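MstE (Scytonema sp. PCC 10023, PDB 6SBF) probably catalyses, as a monodomain class II terpene cyclase, the cyclisation that assembles polycyclic isoprenoid scaffolds of the merosterol type. Local coordinates at residues F266-C271 and I292-E297; N49-A54 and K337-S342. The protein carries 1 engineered substitution. One frame throughout, in Å; residues are numbered along the deposited sequence.

How the contacts relate
Contact 1 is the buried one: three of its four touching residues are buried, and it joins two helices, 265-275 and 282-298, of the alpha6-alpha6 barrel. Contact 2 lies at the surface, where the turn after strand 47-50 meets the loop before strand 342-344; it shares no helix or strand with contact 1. Neither has a hydrogen bond across its segments. Their chemistry differs all the same: contact 1 is aliphatic packing with one indole against a threonine, whereas contact 2 turns on an edge-to-face pair of phenylalanines, each the first residue of a type II beta turn. The centres are about 29 Å apart and the nearest atoms about 14 Å apart, without touching.

Contact 1 of 2, residues F266-C271 and I292-E297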
ATOM      1  N   PHE A 266      10.636  -0.388   2.175  1.00 12.57           N
ATOM      2  CA  PHE A 266       9.183  -0.140   2.110  1.00 12.39           C
ATOM      3  C   PHE A 266       8.798   1.078   2.911  1.00 12.30           C
ATOM      4  O   PHE A 266       8.049   1.960   2.419  1.00 12.56           O
ATOM      5  CB  PHE A 266       8.417  -1.398   2.524  1.00 12.31           C
ATOM      6  CG  PHE A 266       6.921  -1.349   2.451  1.00 11.37           C
ATOM      7  CD1 PHE A 266       6.279  -1.426   1.219  1.00 11.60           C
ATOM      8  CD2 PHE A 266       6.141  -1.315   3.586  1.00 12.29           C
ATOM      9  CE1 PHE A 266       4.891  -1.457   1.168  1.00 12.56           C
ATOM     10  CE2 PHE A 266       4.781  -1.396   3.568  1.00 12.70           C
ATOM     11  CZ  PHE A 266       4.152  -1.468   2.332  1.00 12.73           C
ATOM     12  N   ALA A 267       9.230   1.157   4.163  1.00 11.82           N
ATOM     13  CA  ALA A 267       8.829   2.263   5.037  1.00 11.54           C
ATOM     14  C   ALA A 267       9.458   3.542   4.466  1.00 11.49           C
ATOM     15  O   ALA A 267       8.843   4.607   4.588  1.00 12.47           O
ATOM     16  CB  ALA A 267       9.237   2.002   6.477  1.00 13.27           C
ATOM     17  N   THR A 268      10.678   3.487   3.971  1.00 11.44           N
ATOM     18  CA  THR A 268      11.362   4.683   3.435  1.00 12.34           C
ATOM     19  C   THR A 268      10.622   5.204   2.182  1.00 12.64           C
ATOM     20  O   THR A 268      10.442   6.420   2.060  1.00 12.45           O
ATOM     21  CB  THR A 268      12.838   4.424   3.142  1.00 12.19           C
ATOM     22  OG1 THR A 268      13.460   4.009   4.364  1.00 12.98           O
ATOM     23  CG2 THR A 268      13.553   5.617   2.603  1.00 12.77           C
ATOM     24  N   ALA A 269      10.165   4.320   1.321  1.00 11.39           N
ATOM     25  CA  ALA A 269       9.447   4.734   0.095  1.00 11.27           C
ATOM     26  C   ALA A 269       8.131   5.392   0.496  1.00 11.15           C
ATOM     27  O   ALA A 269       7.778   6.463  -0.073  1.00 12.00           O
ATOM     28  CB  ALA A 269       9.212   3.515  -0.772  1.00 11.69           C
ATOM     29  N   TRP A 270       7.419   4.840   1.471  1.00 10.87           N
ATOM     30  CA  TRP A 270       6.175   5.491   1.894  1.00 11.08           C
ATOM     31  C   TRP A 270       6.485   6.830   2.574  1.00 11.55           C
ATOM     32  O   TRP A 270       5.702   7.781   2.395  1.00 12.29           O
ATOM     33  CB  TRP A 270       5.309   4.544   2.752  1.00 11.48           C
ATOM     34  CG  TRP A 270       4.532   3.583   1.899  1.00 12.18           C
ATOM     35  CD1 TRP A 270       4.689   2.237   1.719  1.00 13.59           C
ATOM     36  CD2 TRP A 270       3.432   3.962   1.042  1.00 11.72           C
ATOM     37  NE1 TRP A 270       3.764   1.758   0.835  1.00 13.60           N
ATOM     38  CE2 TRP A 270       3.006   2.790   0.372  1.00 12.61           C
ATOM     39  CE3 TRP A 270       2.804   5.161   0.746  1.00 12.60           C
ATOM     40  CZ2 TRP A 270       1.935   2.818  -0.532  1.00 14.25           C
ATOM     41  CZ3 TRP A 270       1.737   5.175  -0.109  1.00 13.28           C
ATOM     42  CH2 TRP A 270       1.334   4.033  -0.751  1.00 14.55           C
ATOM     43  N   CYS A 271       7.552   6.902   3.371  1.00 11.61           N
ATOM     44  CA  CYS A 271       7.894   8.189   3.991  1.00 12.03           C
ATOM     45  C   CYS A 271       8.228   9.220   2.905  1.00 11.89           C
ATOM     46  O   CYS A 271       7.877  10.409   3.068  1.00 12.94           O
ATOM     47  CB  CYS A 271       9.026   7.980   4.973  1.00 13.22           C
ATOM     48  SG  CYS A 271       9.306   9.349   6.081  1.00 15.81           S
ATOM     49  N   ILE A 292      16.038   9.661  -1.472  1.00 14.51           N
ATOM     50  CA  ILE A 292      16.281   9.257  -2.888  1.00 13.51           C
ATOM     51  C   ILE A 292      17.680   8.637  -2.961  1.00 13.88           C
ATOM     52  O   ILE A 292      17.857   7.566  -3.603  1.00 14.09           O
ATOM     53  CB  ILE A 292      16.109  10.454  -3.844  1.00 15.46           C
ATOM     54  CG1 ILE A 292      14.645  10.853  -3.941  1.00 15.70           C
ATOM     55  CG2 ILE A 292      16.702  10.129  -5.203  1.00 16.50           C
ATOM     56  CD1 ILE A 292      14.446  12.228  -4.587  1.00 17.58           C
ATOM     57  N   GLY A 293      18.693   9.308  -2.421  1.00 14.46           N
ATOM     58  CA  GLY A 293      20.051   8.780  -2.548  1.00 15.25           C
ATOM     59  C   GLY A 293      20.174   7.398  -1.920  1.00 14.68           C
ATOM     60  O   GLY A 293      20.819   6.496  -2.491  1.00 16.17           O
ATOM     61  N   TRP A 294      19.581   7.208  -0.751  1.00 14.35           N
ATOM     62  CA  TRP A 294      19.703   5.915  -0.064  1.00 14.65           C
ATOM     63  C   TRP A 294      18.971   4.832  -0.869  1.00 13.61           C
ATOM     64  O   TRP A 294      19.511   3.737  -1.075  1.00 15.07           O
ATOM     65  CB  TRP A 294      19.149   6.038   1.349  1.00 14.80           C
ATOM     66  CG  TRP A 294      19.314   4.762   2.116  1.00 14.54           C
ATOM     67  CD1 TRP A 294      20.433   4.350   2.778  1.00 17.05           C
ATOM     68  CD2 TRP A 294      18.293   3.780   2.326  1.00 14.91           C
ATOM     69  NE1 TRP A 294      20.161   3.137   3.370  1.00 15.49           N
ATOM     70  CE2 TRP A 294      18.858   2.778   3.148  1.00 15.10           C
ATOM     71  CE3 TRP A 294      16.955   3.649   1.949  1.00 14.30           C
ATOM     72  CZ2 TRP A 294      18.134   1.661   3.544  1.00 15.34           C
ATOM     73  CZ3 TRP A 294      16.222   2.555   2.348  1.00 13.98           C
ATOM     74  CH2 TRP A 294      16.805   1.575   3.152  1.00 15.56           C
ATOM     75  N   LEU A 295      17.777   5.170  -1.374  1.00 13.56           N
ATOM     76  CA  LEU A 295      17.048   4.150  -2.170  1.00 14.01           C
ATOM     77  C   LEU A 295      17.854   3.822  -3.455  1.00 13.12           C
ATOM     78  O   LEU A 295      17.927   2.638  -3.826  1.00 14.55           O
ATOM     79  CB  LEU A 295      15.640   4.669  -2.502  1.00 14.31           C
ATOM     80  CG  LEU A 295      14.699   4.711  -1.319  1.00 13.50           C
ATOM     81  CD1 LEU A 295      13.430   5.516  -1.645  1.00 13.44           C
ATOM     82  CD2 LEU A 295      14.305   3.323  -0.875  1.00 14.62           C
ATOM     83  N   LEU A 296      18.462   4.821  -4.094  1.00 13.53           N
ATOM     84  CA  LEU A 296      19.278   4.518  -5.276  1.00 15.12           C
ATOM     85  C   LEU A 296      20.411   3.541  -4.904  1.00 15.13           C
ATOM     86  O   LEU A 296      20.681   2.601  -5.656  1.00 16.49           O
ATOM     87  CB  LEU A 296      19.859   5.775  -5.926  1.00 15.01           C
ATOM     88  CG  LEU A 296      18.834   6.719  -6.515  1.00 16.49           C
ATOM     89  CD1 LEU A 296      19.500   8.009  -6.996  1.00 18.01           C
ATOM     90  CD2 LEU A 296      18.096   6.059  -7.636  1.00 16.80           C
ATOM     91  N   GLU A 297      21.063   3.778  -3.767  1.00 16.44           N
ATOM     92  CA  GLU A 297      22.205   2.916  -3.345  1.00 17.60           C
ATOM     93  C   GLU A 297      21.757   1.496  -2.996  1.00 16.47           C
ATOM     94  O   GLU A 297      22.561   0.575  -3.243  1.00 20.81           O
ATOM     95  CB  GLU A 297      23.008   3.561  -2.189  1.00 28.64           C
ATOM     96  CG  GLU A 297      24.212   2.735  -1.710  1.00 65.93           C
ATOM     97  CD  GLU A 297      25.236   3.556  -0.945  1.00 84.62           C
ATOM     98  OE1 GLU A 297      26.374   3.055  -0.773  1.00114.05           O
ATOM     99  OE2 GLU A 297      24.888   4.691  -0.515  1.00 84.00           O
TER
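A chi1 of -177°, which sets CG opposite the backbone nitrogen, carries the W294 indole across to T268, whose CG2 likewise stands opposite its own nitrogen while OG1 sits beside it (chi1 -59°). The two helices involved, 265-275 and 282-298, follow one another in the alpha6-alpha6 barrel, and the segments run roughly antiparallel, their axes crossing at -145° with a closest approach of 10.6 Å. That separation is wide, and side chains bridge it: no hydrogen bond crosses. The six-membered part of the indole does the touching. T268 OG1 comes obliquely to W294 CZ3 at 3.7 Å, and T268 CG2 lies 4.0 Å from W294 CE3, so hydroxyl and methyl branches share one corner of the ring system. OG1 is nevertheless hydrogen-bonded outside the contact, to S264 O and V255 N; these bonds would tend to fix the rotation of the threonine and hold its methyl toward helix 282-298. The ring of F254 also meets that of W294, extending the apolar patch. Other side chains of helix 265-275 pack on helices 215-229 and 350-363. L295 adds a second, purely aliphatic contact, with longer closest approaches. Its CG approaches T268 CG2 at 4.2 Å, and its CD1 branch comes to the backbone of A269, 4.4 Å from the CA atom.

Contact 2 of 2, residues N49-A54 and K337-S342; sequences NFPQAA and KRFEGS
F339 is the bump of this contact, and the bend of chain at F50, P51 and A53 is the hollow that takes it. Over one face of the F339 ring lies F50 CD1, 3.6 Å above the plane and centred on it. This is a T-shaped (edge-to-face) pair, with centroids 5.1 Å apart and planes at 71°, the F50 edge directed at the F339 face. The far end of the F339 ring is wedged against the chain: F339 CZ lies 3.6 Å from F50 CA, while P51 CD meets the rim near the ring plane. The hollow is the type II beta turn F50 to A53; a second type II turn, F339 to S342, presents the ring. This second turn, closed by S342 N bonding to F339 O at 2.9 Å, leads into strand 342-344. Y330 stacks on F339, and Y101 meets F50 edge-to-face, so the pair belongs to a larger aromatic cluster. Were F339 an alanine, the hollow at P51 and A53 would probably be left unfilled and the F50 edge without its face, with Y330 losing its stacking partner. At the ring corner next to F339 CZ, A53 CB approaches F339 CE2 obliquely at 3.9 Å.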
ATOM      1  N   ASN A  49       2.614 -15.201   0.582  1.00 14.32           N
ATOM      2  CA  ASN A  49       2.278 -16.636   0.572  1.00 13.59           C
ATOM      3  C   ASN A  49       1.808 -17.060   1.949  1.00 14.80           C
ATOM      4  O   ASN A  49       2.519 -16.755   2.965  1.00 18.15           O
ATOM      5  CB  ASN A  49       3.482 -17.474   0.142  1.00 14.68           C
ATOM      6  CG  ASN A  49       3.160 -18.912  -0.180  1.00 15.87           C
ATOM      7  OD1 ASN A  49       2.013 -19.322  -0.263  1.00 18.30           O
ATOM      8  ND2 ASN A  49       4.206 -19.686  -0.278  1.00 24.37           N
ATOM      9  N   PHE A  50       0.679 -17.749   1.965  1.00 14.87           N
ATOM     10  CA  PHE A  50       0.194 -18.465   3.165  1.00 16.31           C
ATOM     11  C   PHE A  50       0.318 -19.943   2.842  1.00 16.73           C
ATOM     12  O   PHE A  50      -0.639 -20.564   2.365  1.00 22.02           O
ATOM     13  CB  PHE A  50      -1.243 -18.090   3.456  1.00 18.14           C
ATOM     14  CG  PHE A  50      -1.431 -16.670   3.882  1.00 18.08           C
ATOM     15  CD1 PHE A  50      -1.346 -16.305   5.199  1.00 23.51           C
ATOM     16  CD2 PHE A  50      -1.678 -15.682   2.942  1.00 19.24           C
ATOM     17  CE1 PHE A  50      -1.515 -14.975   5.577  1.00 27.93           C
ATOM     18  CE2 PHE A  50      -1.903 -14.361   3.304  1.00 24.98           C
ATOM     19  CZ  PHE A  50      -1.799 -14.034   4.627  1.00 26.46           C
ATOM     20  N   PRO A  51       1.490 -20.552   3.035  1.00 17.39           N
ATOM     21  CA  PRO A  51       1.709 -21.934   2.615  1.00 21.54           C
ATOM     22  C   PRO A  51       0.741 -22.923   3.248  1.00 23.79           C
ATOM     23  O   PRO A  51       0.473 -22.821   4.442  1.00 25.30           O
ATOM     24  CB  PRO A  51       3.153 -22.224   2.960  1.00 24.34           C
ATOM     25  CG  PRO A  51       3.717 -21.040   3.610  1.00 27.02           C
ATOM     26  CD  PRO A  51       2.678 -19.954   3.619  1.00 17.30           C
ATOM     27  N   GLN A  52       0.256 -23.817   2.387  1.00 28.78           N
ATOM     28  CA  GLN A  52      -0.617 -24.971   2.734  1.00 37.38           C
ATOM     29  C   GLN A  52      -1.919 -24.385   3.256  1.00 31.64           C
ATOM     30  O   GLN A  52      -2.650 -25.065   3.891  1.00 46.82           O
ATOM     31  CB  GLN A  52       0.067 -25.954   3.688  1.00 41.58           C
ATOM     32  CG  GLN A  52       1.441 -26.418   3.240  1.00 50.36           C
ATOM     33  CD  GLN A  52       1.846 -27.655   4.016  1.00 58.30           C
ATOM     34  OE1 GLN A  52       1.619 -27.772   5.224  1.00 66.41           O
ATOM     35  NE2 GLN A  52       2.465 -28.602   3.328  1.00 84.58           N
ATOM     36  N   ALA A  53      -2.221 -23.141   2.894  1.00 33.05           N
ATOM     37  CA  ALA A  53      -3.459 -22.472   3.336  1.00 36.06           C
ATOM     38  C   ALA A  53      -3.960 -21.657   2.151  1.00 40.93           C
ATOM     39  O   ALA A  53      -4.313 -22.188   1.090  1.00 52.98           O
ATOM     40  CB  ALA A  53      -3.199 -21.635   4.585  1.00 35.67           C
ATOM     41  N   ALA A  54      -3.849 -20.372   2.272  1.00 25.97           N
ATOM     42  CA  ALA A  54      -4.428 -19.436   1.282  1.00 24.36           C
ATOM     43  C   ALA A  54      -3.531 -19.195   0.063  1.00 20.33           C
ATOM     44  O   ALA A  54      -3.955 -18.428  -0.827  1.00 23.15           O
ATOM     45  CB  ALA A  54      -4.777 -18.121   1.916  1.00 27.84           C
ATOM     46  N   LYS A 337       3.738 -23.895  13.916  1.00 47.07           N
ATOM     47  CA  LYS A 337       3.393 -22.461  13.756  1.00 43.34           C
ATOM     48  C   LYS A 337       2.002 -22.234  13.169  1.00 37.48           C
ATOM     49  O   LYS A 337       1.392 -23.108  12.593  1.00 39.41           O
ATOM     50  CB  LYS A 337       4.477 -21.766  12.931  1.00 41.36           C
ATOM     51  CG  LYS A 337       4.712 -22.258  11.502  1.00 37.14           C
ATOM     52  CD  LYS A 337       6.199 -22.147  11.194  1.00 49.63           C
ATOM     53  CE  LYS A 337       6.636 -22.160   9.750  1.00 52.73           C
ATOM     54  NZ  LYS A 337       7.863 -21.325   9.603  1.00 49.51           N
ATOM     55  N   ARG A 338       1.550 -21.009  13.318  1.00 34.23           N
ATOM     56  CA  ARG A 338       0.232 -20.576  12.826  1.00 32.81           C
ATOM     57  C   ARG A 338       0.444 -19.197  12.266  1.00 23.90           C
ATOM     58  O   ARG A 338       1.438 -18.529  12.643  1.00 25.87           O
ATOM     59  CB  ARG A 338      -0.825 -20.518  13.928  1.00 37.52           C
ATOM     60  CG  ARG A 338      -0.453 -19.652  15.127  1.00 46.28           C
ATOM     61  CD  ARG A 338      -1.447 -19.826  16.255  1.00 62.02           C
ATOM     62  NE  ARG A 338      -2.800 -19.521  15.784  1.00 57.99           N
ATOM     63  CZ  ARG A 338      -3.913 -19.975  16.344  1.00 70.51           C
ATOM     64  NH1 ARG A 338      -5.088 -19.659  15.825  1.00 82.08           N
ATOM     65  NH2 ARG A 338      -3.846 -20.725  17.432  1.00 87.92           N
ATOM     66  N   PHE A 339      -0.493 -18.756  11.475  1.00 20.25           N
ATOM     67  CA  PHE A 339      -0.361 -17.399  10.926  1.00 19.20           C
ATOM     68  C   PHE A 339      -0.753 -16.322  11.939  1.00 18.56           C
ATOM     69  O   PHE A 339      -0.144 -15.232  11.881  1.00 19.67           O
ATOM     70  CB  PHE A 339      -1.147 -17.287   9.630  1.00 21.27           C
ATOM     71  CG  PHE A 339      -0.555 -18.131   8.543  1.00 22.02           C
ATOM     72  CD1 PHE A 339       0.661 -17.787   7.947  1.00 23.20           C
ATOM     73  CD2 PHE A 339      -1.219 -19.259   8.111  1.00 26.66           C
ATOM     74  CE1 PHE A 339       1.163 -18.541   6.888  1.00 26.01           C
ATOM     75  CE2 PHE A 339      -0.669 -20.049   7.108  1.00 25.66           C
ATOM     76  CZ  PHE A 339       0.526 -19.705   6.515  1.00 28.86           C
ATOM     77  N   GLU A 340      -1.707 -16.606  12.824  1.00 19.65           N
ATOM     78  CA  GLU A 340      -2.180 -15.589  13.772  1.00 19.55           C
ATOM     79  C   GLU A 340      -1.014 -15.216  14.674  1.00 19.63           C
ATOM     80  O   GLU A 340      -0.342 -16.105  15.218  1.00 20.04           O
ATOM     81  CB  GLU A 340      -3.381 -16.036  14.586  1.00 24.59           C
ATOM     82  CG  GLU A 340      -4.585 -16.371  13.734  1.00 27.33           C
ATOM     83  CD  GLU A 340      -4.601 -17.768  13.128  1.00 42.19           C
ATOM     84  OE1 GLU A 340      -5.497 -17.991  12.329  1.00 59.52           O
ATOM     85  OE2 GLU A 340      -3.698 -18.600  13.396  1.00 36.23           O
ATOM     86  N   GLY A 341      -0.804 -13.914  14.798  1.00 16.57           N
ATOM     87  CA  GLY A 341       0.289 -13.343  15.570  1.00 18.84           C
ATOM     88  C   GLY A 341       1.597 -13.365  14.848  1.00 17.09           C
ATOM     89  O   GLY A 341       2.613 -13.049  15.474  1.00 20.17           O
ATOM     90  N   SER A 342       1.580 -13.609  13.545  1.00 16.32           N
ATOM     91  CA  SER A 342       2.821 -13.618  12.741  0.50 16.18           C
ATOM     92  C   SER A 342       2.783 -12.584  11.614  1.00 14.30           C
ATOM     93  O   SER A 342       1.706 -12.024  11.341  1.00 15.70           O
ATOM     94  CB  SER A 342       3.087 -14.996  12.211  0.50 16.78           C
ATOM     95  OG  SER A 342       2.377 -15.193  11.000  0.50 17.64           O
TER